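Alginate lyase (Chitinophaga sp. MD30, PDB 6KCW) breaks down the polysaccharide alginate by lyase chemistry, as a bacterial member of polysaccharide lyase family 36. Local coordinates at residues A[116-121]-A[181-186]; A[130-135]-A[147-152]; A[72-77]-A[165-170]. All blocks are in the same frame, centred on the assembly; numbering follows the deposited sequence.

Interaction 1: residues A[116-121]-A[181-186]; sequences LRMMWY and AQIIIN. With PO4 (phosphate ion), chain B.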
loop_
_atom_site.group_PDB
_atom_site.type_symbol
_atom_site.label_atom_id
_atom_site.label_comp_id
_atom_site.label_asym_id
_atom_site.label_seq_id
_atom_site.Cartn_x
_atom_site.Cartn_y
_atom_site.Cartn_z
ATOM N N LEU A 116 -3.147 4.312 -5.280
ATOM C CA LEU A 116 -1.814 4.743 -4.884
ATOM C C LEU A 116 -1.337 3.685 -3.889
ATOM O O LEU A 116 -1.775 3.673 -2.737
ATOM C CB LEU A 116 -1.857 6.147 -4.277
ATOM C CG LEU A 116 -0.640 7.092 -4.238
ATOM C CD1 LEU A 116 -1.001 8.401 -3.543
ATOM C CD2 LEU A 116 0.566 6.441 -3.555
ATOM N N ARG A 117 -0.476 2.774 -4.340
ATOM C CA ARG A 117 0.163 1.796 -3.462
ATOM C C ARG A 117 1.672 1.862 -3.661
ATOM O O ARG A 117 2.183 2.643 -4.473
ATOM C CB ARG A 117 -0.348 0.365 -3.713
ATOM C CG ARG A 117 -1.824 0.182 -3.420
ATOM C CD ARG A 117 -2.346 -1.184 -3.892
ATOM N NE ARG A 117 -1.955 -1.481 -5.262
ATOM C CZ ARG A 117 -2.076 -2.676 -5.829
ATOM N NH1 ARG A 117 -2.587 -3.699 -5.155
ATOM N NH2 ARG A 117 -1.681 -2.853 -7.078
ATOM N N MET A 118 2.388 1.028 -2.905
ATOM C CA MET A 118 3.843 1.007 -2.934
ATOM C C MET A 118 4.327 -0.432 -2.998
ATOM O O MET A 118 3.695 -1.341 -2.449
ATOM C CB MET A 118 4.456 1.718 -1.698
ATOM C CG MET A 118 5.981 1.913 -1.774
ATOM S SD MET A 118 6.709 2.814 -0.382
ATOM C CE MET A 118 6.476 1.614 0.948
ATOM N N MET A 119 5.460 -0.629 -3.672
ATOM C CA MET A 119 6.061 -1.945 -3.814
ATOM C C MET A 119 7.518 -1.908 -3.383
ATOM O O MET A 119 8.154 -0.853 -3.355
ATOM C CB MET A 119 6.007 -2.454 -5.257
ATOM C CG MET A 119 4.630 -2.668 -5.809
ATOM S SD MET A 119 4.767 -3.444 -7.430
ATOM C CE MET A 119 5.620 -4.988 -7.107
ATOM N N TRP A 120 8.043 -3.082 -3.043
ATOM C CA TRP A 120 9.472 -3.320 -3.146
ATOM C C TRP A 120 9.717 -4.124 -4.421
ATOM O O TRP A 120 8.801 -4.742 -4.973
ATOM C CB TRP A 120 10.019 -4.026 -1.898
ATOM C CG TRP A 120 9.901 -5.499 -1.921
ATOM C CD1 TRP A 120 10.840 -6.385 -2.358
ATOM C CD2 TRP A 120 8.784 -6.278 -1.481
ATOM N NE1 TRP A 120 10.373 -7.672 -2.228
ATOM C CE2 TRP A 120 9.111 -7.634 -1.694
ATOM C CE3 TRP A 120 7.534 -5.962 -0.937
ATOM C CZ2 TRP A 120 8.236 -8.675 -1.373
ATOM C CZ3 TRP A 120 6.668 -6.995 -0.617
ATOM C CH2 TRP A 120 7.026 -8.335 -0.835
ATOM N N TYR A 121 10.949 -4.064 -4.924
ATOM C CA TYR A 121 11.215 -4.580 -6.261
ATOM C C TYR A 121 12.699 -4.892 -6.402
ATOM O O TYR A 121 13.543 -4.127 -5.924
ATOM C CB TYR A 121 10.776 -3.566 -7.326
ATOM C CG TYR A 121 10.790 -4.072 -8.765
ATOM C CD1 TYR A 121 9.757 -4.855 -9.259
ATOM C CD2 TYR A 121 11.814 -3.717 -9.642
ATOM C CE1 TYR A 121 9.761 -5.300 -10.573
ATOM C CE2 TYR A 121 11.823 -4.155 -10.960
ATOM C CZ TYR A 121 10.796 -4.950 -11.415
ATOM O OH TYR A 121 10.800 -5.387 -12.720
ATOM N N ALA A 181 -0.458 12.666 -6.304
ATOM C CA ALA A 181 0.019 11.420 -5.702
ATOM C C ALA A 181 1.403 11.657 -5.111
ATOM O O ALA A 181 2.312 12.093 -5.822
ATOM C CB ALA A 181 0.061 10.289 -6.740
ATOM N N GLN A 182 1.577 11.360 -3.826
ATOM C CA GLN A 182 2.840 11.652 -3.160
ATOM C C GLN A 182 3.241 10.513 -2.238
ATOM O O GLN A 182 2.413 10.000 -1.477
ATOM C CB GLN A 182 2.749 12.958 -2.364
ATOM C CG GLN A 182 4.001 13.312 -1.551
ATOM C CD GLN A 182 3.825 14.580 -0.721
ATOM O OE1 GLN A 182 3.648 14.524 0.498
ATOM N NE2 GLN A 182 3.872 15.728 -1.382
ATOM N N ILE A 183 4.524 10.138 -2.293
ATOM C CA ILE A 183 5.130 9.188 -1.362
ATOM C C ILE A 183 6.414 9.784 -0.800
ATOM O O ILE A 183 7.306 10.173 -1.560
ATOM C CB ILE A 183 5.444 7.842 -2.036
ATOM C CG1 ILE A 183 4.158 7.166 -2.524
ATOM C CG2 ILE A 183 6.210 6.936 -1.059
ATOM C CD1 ILE A 183 4.412 5.986 -3.398
ATOM N N ILE A 184 6.524 9.821 0.527
ATOM C CA ILE A 184 7.696 10.353 1.224
ATOM C C ILE A 184 8.231 9.260 2.140
ATOM O O ILE A 184 7.491 8.735 2.980
ATOM C CB ILE A 184 7.363 11.622 2.035
ATOM C CG1 ILE A 184 6.514 12.602 1.218
ATOM C CG2 ILE A 184 8.645 12.308 2.509
ATOM C CD1 ILE A 184 7.278 13.335 0.124
ATOM N N ILE A 185 9.504 8.910 1.974
ATOM C CA ILE A 185 10.130 7.838 2.742
ATOM C C ILE A 185 11.342 8.418 3.457
ATOM O O ILE A 185 12.251 8.957 2.811
ATOM C CB ILE A 185 10.525 6.645 1.855
ATOM C CG1 ILE A 185 9.296 6.076 1.147
ATOM C CG2 ILE A 185 11.198 5.543 2.671
ATOM C CD1 ILE A 185 9.637 4.946 0.215
ATOM N N ASN A 186 11.360 8.299 4.787
ATOM C CA ASN A 186 12.411 8.901 5.598
ATOM C C ASN A 186 12.566 10.384 5.267
ATOM O O ASN A 186 13.676 10.877 5.082
ATOM C CB ASN A 186 13.749 8.181 5.410
ATOM C CG ASN A 186 13.793 6.833 6.076
ATOM O OD1 ASN A 186 12.901 6.479 6.841
ATOM N ND2 ASN A 186 14.853 6.075 5.805
HETATM P P PO4 B . -1.063 -5.608 -10.110
HETATM O O1 PO4 B . -1.784 -5.599 -8.786
HETATM O O2 PO4 B . -1.655 -6.689 -10.988
HETATM O O3 PO4 B . 0.396 -5.964 -9.934
HETATM O O4 PO4 B . -1.248 -4.252 -10.807
#

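Interaction 2: residues A[130-135]-A[147-152]; sequences FQPYIY and FGKSYP. With PO4 (phosphate ion), chain B.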
loop_
_atom_site.group_PDB
_atom_site.type_symbol
_atom_site.label_atom_id
_atom_site.label_comp_id
_atom_site.label_asym_id
_atom_site.label_seq_id
_atom_site.Cartn_x
_atom_site.Cartn_y
_atom_site.Cartn_z
ATOM N N PHE A 130 12.247 0.500 -2.891
ATOM C CA PHE A 130 10.843 0.872 -2.908
ATOM C C PHE A 130 10.517 1.539 -4.245
ATOM O O PHE A 130 11.397 2.045 -4.943
ATOM C CB PHE A 130 10.520 1.817 -1.739
ATOM C CG PHE A 130 10.476 1.141 -0.392
ATOM C CD1 PHE A 130 9.531 0.158 -0.125
ATOM C CD2 PHE A 130 11.362 1.500 0.609
ATOM C CE1 PHE A 130 9.471 -0.468 1.101
ATOM C CE2 PHE A 130 11.305 0.878 1.856
ATOM C CZ PHE A 130 10.351 -0.120 2.094
ATOM N N GLN A 131 9.235 1.514 -4.617
ATOM C CA GLN A 131 8.840 2.172 -5.854
ATOM C C GLN A 131 7.357 2.465 -5.775
ATOM O O GLN A 131 6.592 1.608 -5.312
ATOM C CB GLN A 131 9.149 1.318 -7.099
ATOM C CG GLN A 131 8.191 0.127 -7.345
ATOM C CD GLN A 131 8.521 -0.695 -8.601
ATOM O OE1 GLN A 131 9.593 -0.548 -9.196
ATOM N NE2 GLN A 131 7.590 -1.560 -9.005
ATOM N N PRO A 132 6.913 3.644 -6.187
ATOM C CA PRO A 132 5.477 3.866 -6.351
ATOM C C PRO A 132 4.899 2.833 -7.305
ATOM O O PRO A 132 5.601 2.246 -8.131
ATOM C CB PRO A 132 5.385 5.278 -6.947
ATOM C CG PRO A 132 6.752 5.890 -6.750
ATOM C CD PRO A 132 7.727 4.762 -6.694
ATOM N N TYR A 133 3.592 2.618 -7.184
ATOM C CA TYR A 133 2.892 1.652 -8.029
ATOM C C TYR A 133 1.459 2.166 -8.185
ATOM O O TYR A 133 0.568 1.797 -7.420
ATOM C CB TYR A 133 2.936 0.251 -7.434
ATOM C CG TYR A 133 2.646 -0.810 -8.457
ATOM C CD1 TYR A 133 3.582 -1.119 -9.436
ATOM C CD2 TYR A 133 1.434 -1.485 -8.469
ATOM C CE1 TYR A 133 3.334 -2.068 -10.387
ATOM C CE2 TYR A 133 1.176 -2.445 -9.422
ATOM C CZ TYR A 133 2.132 -2.735 -10.377
ATOM O OH TYR A 133 1.883 -3.684 -11.340
ATOM N N ILE A 134 1.258 3.029 -9.173
ATOM C CA ILE A 134 0.049 3.835 -9.276
ATOM C C ILE A 134 -0.729 3.411 -10.518
ATOM O O ILE A 134 -0.191 3.411 -11.631
ATOM C CB ILE A 134 0.380 5.335 -9.325
ATOM C CG1 ILE A 134 1.427 5.686 -8.272
ATOM C CG2 ILE A 134 -0.845 6.160 -9.031
ATOM C CD1 ILE A 134 1.024 5.276 -6.901
ATOM N N TYR A 135 -1.982 3.015 -10.323
ATOM C CA TYR A 135 -2.941 2.976 -11.415
ATOM C C TYR A 135 -3.638 4.327 -11.417
ATOM O O TYR A 135 -3.999 4.843 -10.354
ATOM C CB TYR A 135 -3.953 1.830 -11.258
ATOM C CG TYR A 135 -3.361 0.434 -11.390
ATOM C CD1 TYR A 135 -2.650 -0.132 -10.346
ATOM C CD2 TYR A 135 -3.537 -0.329 -12.548
ATOM C CE1 TYR A 135 -2.105 -1.400 -10.440
ATOM C CE2 TYR A 135 -2.989 -1.613 -12.656
ATOM C CZ TYR A 135 -2.268 -2.140 -11.590
ATOM O OH TYR A 135 -1.700 -3.407 -11.641
ATOM N N PHE A 147 6.147 5.768 -12.329
ATOM C CA PHE A 147 6.670 7.091 -12.662
ATOM C C PHE A 147 8.188 7.099 -12.731
ATOM O O PHE A 147 8.817 8.152 -12.594
ATOM C CB PHE A 147 6.164 8.148 -11.679
ATOM C CG PHE A 147 4.722 8.498 -11.880
ATOM C CD1 PHE A 147 3.715 7.706 -11.337
ATOM C CD2 PHE A 147 4.365 9.605 -12.631
ATOM C CE1 PHE A 147 2.377 8.017 -11.533
ATOM C CE2 PHE A 147 3.031 9.922 -12.829
ATOM C CZ PHE A 147 2.033 9.120 -12.280
ATOM N N GLY A 148 8.784 5.933 -12.969
ATOM C CA GLY A 148 10.223 5.813 -12.978
ATOM C C GLY A 148 10.914 6.060 -11.654
ATOM O O GLY A 148 12.124 6.280 -11.646
ATOM N N LYS A 149 10.198 6.014 -10.528
ATOM C CA LYS A 149 10.760 6.471 -9.255
ATOM C C LYS A 149 11.150 5.301 -8.355
ATOM O O LYS A 149 10.529 4.234 -8.376
ATOM C CB LYS A 149 9.774 7.378 -8.512
ATOM C CG LYS A 149 9.168 8.485 -9.373
ATOM C CD LYS A 149 10.261 9.410 -9.895
ATOM C CE LYS A 149 9.710 10.753 -10.372
ATOM N NZ LYS A 149 10.810 11.717 -10.679
ATOM N N SER A 150 12.187 5.514 -7.547
ATOM C CA SER A 150 12.617 4.476 -6.622
ATOM C C SER A 150 13.271 5.096 -5.399
ATOM O O SER A 150 13.809 6.204 -5.452
ATOM C CB SER A 150 13.583 3.489 -7.287
ATOM O OG SER A 150 14.806 4.110 -7.621
ATOM N N TYR A 151 13.196 4.370 -4.291
ATOM C CA TYR A 151 13.898 4.730 -3.073
ATOM C C TYR A 151 14.629 3.500 -2.539
ATOM O O TYR A 151 14.008 2.456 -2.283
ATOM C CB TYR A 151 12.944 5.284 -2.018
ATOM C CG TYR A 151 13.627 5.744 -0.740
ATOM C CD1 TYR A 151 13.896 4.849 0.291
ATOM C CD2 TYR A 151 13.998 7.073 -0.564
ATOM C CE1 TYR A 151 14.510 5.260 1.455
ATOM C CE2 TYR A 151 14.622 7.502 0.613
ATOM C CZ TYR A 151 14.875 6.590 1.615
ATOM O OH TYR A 151 15.487 6.989 2.779
ATOM N N PRO A 152 15.953 3.624 -2.366
ATOM C CA PRO A 152 16.685 4.865 -2.654
ATOM C C PRO A 152 16.903 5.073 -4.154
ATOM O O PRO A 152 16.697 4.116 -4.925
ATOM C CB PRO A 152 18.011 4.658 -1.921
ATOM C CG PRO A 152 18.213 3.167 -1.970
ATOM C CD PRO A 152 16.846 2.537 -1.927
HETATM P P PO4 B . -1.063 -5.608 -10.110
HETATM O O1 PO4 B . -1.784 -5.599 -8.786
HETATM O O2 PO4 B . -1.655 -6.689 -10.988
HETATM O O3 PO4 B . 0.396 -5.964 -9.934
HETATM O O4 PO4 B . -1.248 -4.252 -10.807
#

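Interaction 3: residues A[72-77]-A[165-170]; sequences YELDYD and VHVYIK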
loop_
_atom_site.group_PDB
_atom_site.type_symbol
_atom_site.label_atom_id
_atom_site.label_comp_id
_atom_site.label_asym_id
_atom_site.label_seq_id
_atom_site.Cartn_x
_atom_site.Cartn_y
_atom_site.Cartn_z
ATOM N N TYR A 72 -6.411 13.043 1.399
ATOM C CA TYR A 72 -6.110 12.026 2.389
ATOM C C TYR A 72 -4.604 11.937 2.561
ATOM O O TYR A 72 -3.827 12.310 1.676
ATOM C CB TYR A 72 -6.688 10.650 1.993
ATOM C CG TYR A 72 -7.884 10.243 2.830
ATOM C CD1 TYR A 72 -7.708 9.704 4.108
ATOM C CD2 TYR A 72 -9.186 10.434 2.368
ATOM C CE1 TYR A 72 -8.796 9.336 4.895
ATOM C CE2 TYR A 72 -10.283 10.080 3.141
ATOM C CZ TYR A 72 -10.080 9.523 4.406
ATOM O OH TYR A 72 -11.153 9.165 5.196
ATOM N N GLU A 73 -4.201 11.444 3.730
ATOM C CA GLU A 73 -2.800 11.162 3.973
ATOM C C GLU A 73 -2.721 10.000 4.935
ATOM O O GLU A 73 -3.690 9.687 5.630
ATOM C CB GLU A 73 -2.068 12.374 4.554
ATOM C CG GLU A 73 -2.565 12.702 5.930
ATOM C CD GLU A 73 -1.774 13.773 6.570
ATOM O OE1 GLU A 73 -0.806 14.246 5.937
ATOM O OE2 GLU A 73 -2.122 14.146 7.709
ATOM N N LEU A 74 -1.555 9.359 4.981
ATOM C CA LEU A 74 -1.297 8.415 6.059
ATOM C C LEU A 74 0.202 8.339 6.300
ATOM O O LEU A 74 1.010 8.794 5.483
ATOM C CB LEU A 74 -1.902 7.021 5.773
ATOM C CG LEU A 74 -1.648 6.247 4.478
ATOM C CD1 LEU A 74 -0.279 5.566 4.485
ATOM C CD2 LEU A 74 -2.740 5.213 4.285
ATOM N N ASP A 75 0.555 7.774 7.450
ATOM C CA ASP A 75 1.933 7.570 7.876
ATOM C C ASP A 75 2.021 6.219 8.568
ATOM O O ASP A 75 1.095 5.811 9.272
ATOM C CB ASP A 75 2.429 8.666 8.859
ATOM C CG ASP A 75 2.908 9.926 8.157
ATOM O OD1 ASP A 75 2.060 10.778 7.796
ATOM O OD2 ASP A 75 4.137 10.073 7.968
ATOM N N TYR A 76 3.143 5.541 8.378
ATOM C CA TYR A 76 3.392 4.269 9.037
ATOM C C TYR A 76 4.874 3.976 8.918
ATOM O O TYR A 76 5.583 4.583 8.106
ATOM C CB TYR A 76 2.571 3.123 8.427
ATOM C CG TYR A 76 2.932 2.812 6.988
ATOM C CD1 TYR A 76 2.291 3.460 5.944
ATOM C CD2 TYR A 76 3.924 1.887 6.681
ATOM C CE1 TYR A 76 2.615 3.185 4.632
ATOM C CE2 TYR A 76 4.263 1.624 5.382
ATOM C CZ TYR A 76 3.602 2.274 4.360
ATOM O OH TYR A 76 3.925 2.009 3.053
ATOM N N ASP A 77 5.333 3.048 9.744
ATOM C CA ASP A 77 6.680 2.520 9.639
ATOM C C ASP A 77 6.610 1.102 9.115
ATOM O O ASP A 77 5.635 0.385 9.350
ATOM C CB ASP A 77 7.404 2.537 10.987
ATOM C CG ASP A 77 7.653 3.933 11.474
ATOM O OD1 ASP A 77 8.072 4.772 10.644
ATOM O OD2 ASP A 77 7.410 4.198 12.669
ATOM N N VAL A 165 7.110 5.894 6.078
ATOM C CA VAL A 165 6.437 6.190 4.819
ATOM C C VAL A 165 5.326 7.195 5.095
ATOM O O VAL A 165 4.486 6.972 5.980
ATOM C CB VAL A 165 5.860 4.911 4.190
ATOM C CG1 VAL A 165 5.417 5.157 2.751
ATOM C CG2 VAL A 165 6.863 3.771 4.296
ATOM N N HIS A 166 5.339 8.304 4.354
ATOM C CA HIS A 166 4.226 9.244 4.275
ATOM C C HIS A 166 3.610 9.181 2.874
ATOM O O HIS A 166 4.330 9.225 1.866
ATOM C CB HIS A 166 4.690 10.673 4.587
ATOM C CG HIS A 166 3.618 11.702 4.422
ATOM N ND1 HIS A 166 2.606 11.875 5.342
ATOM C CD2 HIS A 166 3.382 12.593 3.432
ATOM C CE1 HIS A 166 1.796 12.834 4.927
ATOM N NE2 HIS A 166 2.240 13.279 3.766
ATOM N N VAL A 167 2.283 9.064 2.810
ATOM C CA VAL A 167 1.547 9.054 1.551
ATOM C C VAL A 167 0.510 10.169 1.596
ATOM O O VAL A 167 -0.149 10.368 2.620
ATOM C CB VAL A 167 0.873 7.690 1.296
ATOM C CG1 VAL A 167 -0.245 7.819 0.295
ATOM C CG2 VAL A 167 1.897 6.662 0.842
ATOM N N TYR A 168 0.389 10.908 0.495
ATOM C CA TYR A 168 -0.590 11.976 0.344
ATOM C C TYR A 168 -1.250 11.830 -1.015
ATOM O O TYR A 168 -0.557 11.639 -2.022
ATOM C CB TYR A 168 0.059 13.362 0.451
ATOM C CG TYR A 168 -0.868 14.509 0.095
ATOM C CD1 TYR A 168 -2.071 14.678 0.763
ATOM C CD2 TYR A 168 -0.529 15.437 -0.885
ATOM C CE1 TYR A 168 -2.920 15.725 0.464
ATOM C CE2 TYR A 168 -1.380 16.495 -1.200
ATOM C CZ TYR A 168 -2.575 16.631 -0.512
ATOM O OH TYR A 168 -3.444 17.660 -0.804
ATOM N N ILE A 169 -2.577 11.936 -1.048
ATOM C CA ILE A 169 -3.353 11.746 -2.271
ATOM C C ILE A 169 -4.431 12.819 -2.340
ATOM O O ILE A 169 -5.011 13.208 -1.322
ATOM C CB ILE A 169 -3.966 10.329 -2.337
ATOM C CG1 ILE A 169 -4.613 10.076 -3.696
ATOM C CG2 ILE A 169 -5.001 10.136 -1.251
ATOM C CD1 ILE A 169 -5.170 8.730 -3.808
ATOM N N LYS A 170 -4.678 13.316 -3.547
ATOM C CA LYS A 170 -5.701 14.326 -3.784
ATOM C C LYS A 170 -6.447 13.962 -5.057
ATOM O O LYS A 170 -5.821 13.711 -6.091
ATOM C CB LYS A 170 -5.072 15.712 -3.897
ATOM C CG LYS A 170 -6.024 16.856 -4.169
ATOM C CD LYS A 170 -5.200 18.041 -4.651
ATOM C CE LYS A 170 -5.768 19.365 -4.180
ATOM N NZ LYS A 170 -6.705 19.954 -5.165
#

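Interaction 1: residues A[116-121]-A[181-186]
The Leu116 and Ile183 side chains pass one another, heading opposite ways, with Leu116 CD2 3.8 Å from Ile183 CG1. The other branch of the same leucine, CD1, lies over the backbone of Ala181, 3.8 Å from Ala181 CA, and also touches its methyl group. Two residues further along the strand, Met118 offers its sulfur: Met118 SD is 3.7 Å from Ile185 CD1 and 4.2 Å from Ile183 CG2. CG of Met118 stands anti to the backbone N (chi1 -171°), which starts the chain on its way to these isoleucines. The two strands belong to different sheets of a beta sandwich of the jelly-roll kind, in the concanavalin clan. Their axes approach to 8.5 Å and cross at -35°, a separation filled here chiefly by apolar side chains. Behind this layer, Trp197 covers Leu116 and Ala181, while Ile134, Ile169, Val92 and Phe130 close round Leu116 and Met118. The intervening Arg117 points to the opposite face of its sheet, where Arg117 NH1 is hydrogen-bonded to His212 ND1. A phosphate ion, probably from the crystallisation liquor, is modelled near Arg117 NH2 and Lys91, but it lies doubtfully close to Tyr135, which makes these contacts only indicative.

Interaction 2: residues A[130-135]-A[147-152]
Phe130 turns CG anti to its carbonyl carbon (chi1 -74°) and Tyr151 turns CG anti to its backbone N (chi1 -177°), settings that send both rings to the same side of the bridge, where Phe130 CD2 comes 4.2 Å from Tyr151 CD1. Their backbones form a single antiparallel hydrogen-bonded bridge: Phe130 N gives to Tyr151 O at 2.7 Å, and Tyr151 N gives to Phe130 O at 3.0 Å. The pairing stops there, consistent with Pro132 lacking an N-H at the next hydrogen-bonded position. Its CD instead rests 3.3 Å from Lys149 O, and CD and CG of the proline ring both touch Lys149 CB. Just before the glycine, Phe147 touches the strand, its ring edge toward Ile134, with Phe147 CE1 4.0 Å from Ile134 CB and the two side chains at about a right angle. Arg127 braces the far end, binding both Ser150 OG and Pro152 O beside the cis peptide. On the other face of the strand, Tyr133 OH bonds Gly144 N, and its ring makes a cation-pi contact with Lys91. An alanine in place of Tyr133 would probably leave Gly144 N without this partner and Lys91 without its aromatic neighbour. A phosphate ion sits nearby, but it lies too close to Tyr135 OH for its exact placing to be trusted. The arrangement is that of a long irregular loop between strands 128-135 and 162-170 of a jelly-roll sandwich, tied to the first of these strands by the Phe130-Tyr151 bridge.

Interaction 3: residues A[72-77]-A[165-170]
Tyr72 to Tyr76 pair with Ile169 to Val165 in regular antiparallel register, the short strands running 171° apart, and both N-H and C=O groups of Tyr72, Leu74 and Tyr76 bond across to Ile169, Val167 and Val165. On the face carrying these residues, Val165 makes a CH-pi contact with Tyr76, its CB 3.8 Å from the centroid of the Tyr76 ring, over one face and offset toward the rim. CG of Tyr76 falls between the backbone N and the carbonyl carbon (chi1 65°), which places CG so that the ring runs beside Val165. Leu74 runs next to Val167, Leu74 CD1 4.0 Å from Val167 CB, and Tyr72 CB touches Ile169 CG2 at 3.7 Å. This is the inward face of one sheet of the jelly-roll sandwich: Met118, Leu116, Phe94 and Phe96 of the opposing sheet pack against it. The other face is polar and partly exposed. There His166 ND1 gives a hydrogen bond to Asp75 OD1 at 2.7 Å; the acceptor lies in the imidazole plane, whereas the donor stands 36° out of the carboxylate plane. Glu73 OE1 approaches the same ring at its edge, 3.1 Å from His166 CE1, with the carboxylate almost perpendicular to the ring. Two carboxylates so placed would tend to favour a positively charged imidazole. Asp75 OD2 is in turn held by His164 NE2, and His164 ND1 bonds Asp77 OD1. Asp77 also binds Asn234, and its backbone bonds that of Asp233, a ligand of the calcium ion.

Interactions 1 and 3 are buried, while interaction 2 lies further out and is only partly covered. Interaction 3 builds one sheet from within, by backbone bonds, and interaction 1 lays that sheet's strand 179-185 against the opposing one. Strand 162-170 pairs with 179-185, Gln182 N lying 2.8 Å from Tyr168 O, so the two contacts share a sheet; Met118 also reaches Tyr76. Interaction 2 joins the opposing sheet, its strand 128-135 lying next to 113-122. The chemistry follows place: mainly apolar between sheets, backbone bonding with a histidine-carboxylate cluster at the outer face, and one bridge plus proline and aromatic packing where the loop meets strand 128-135.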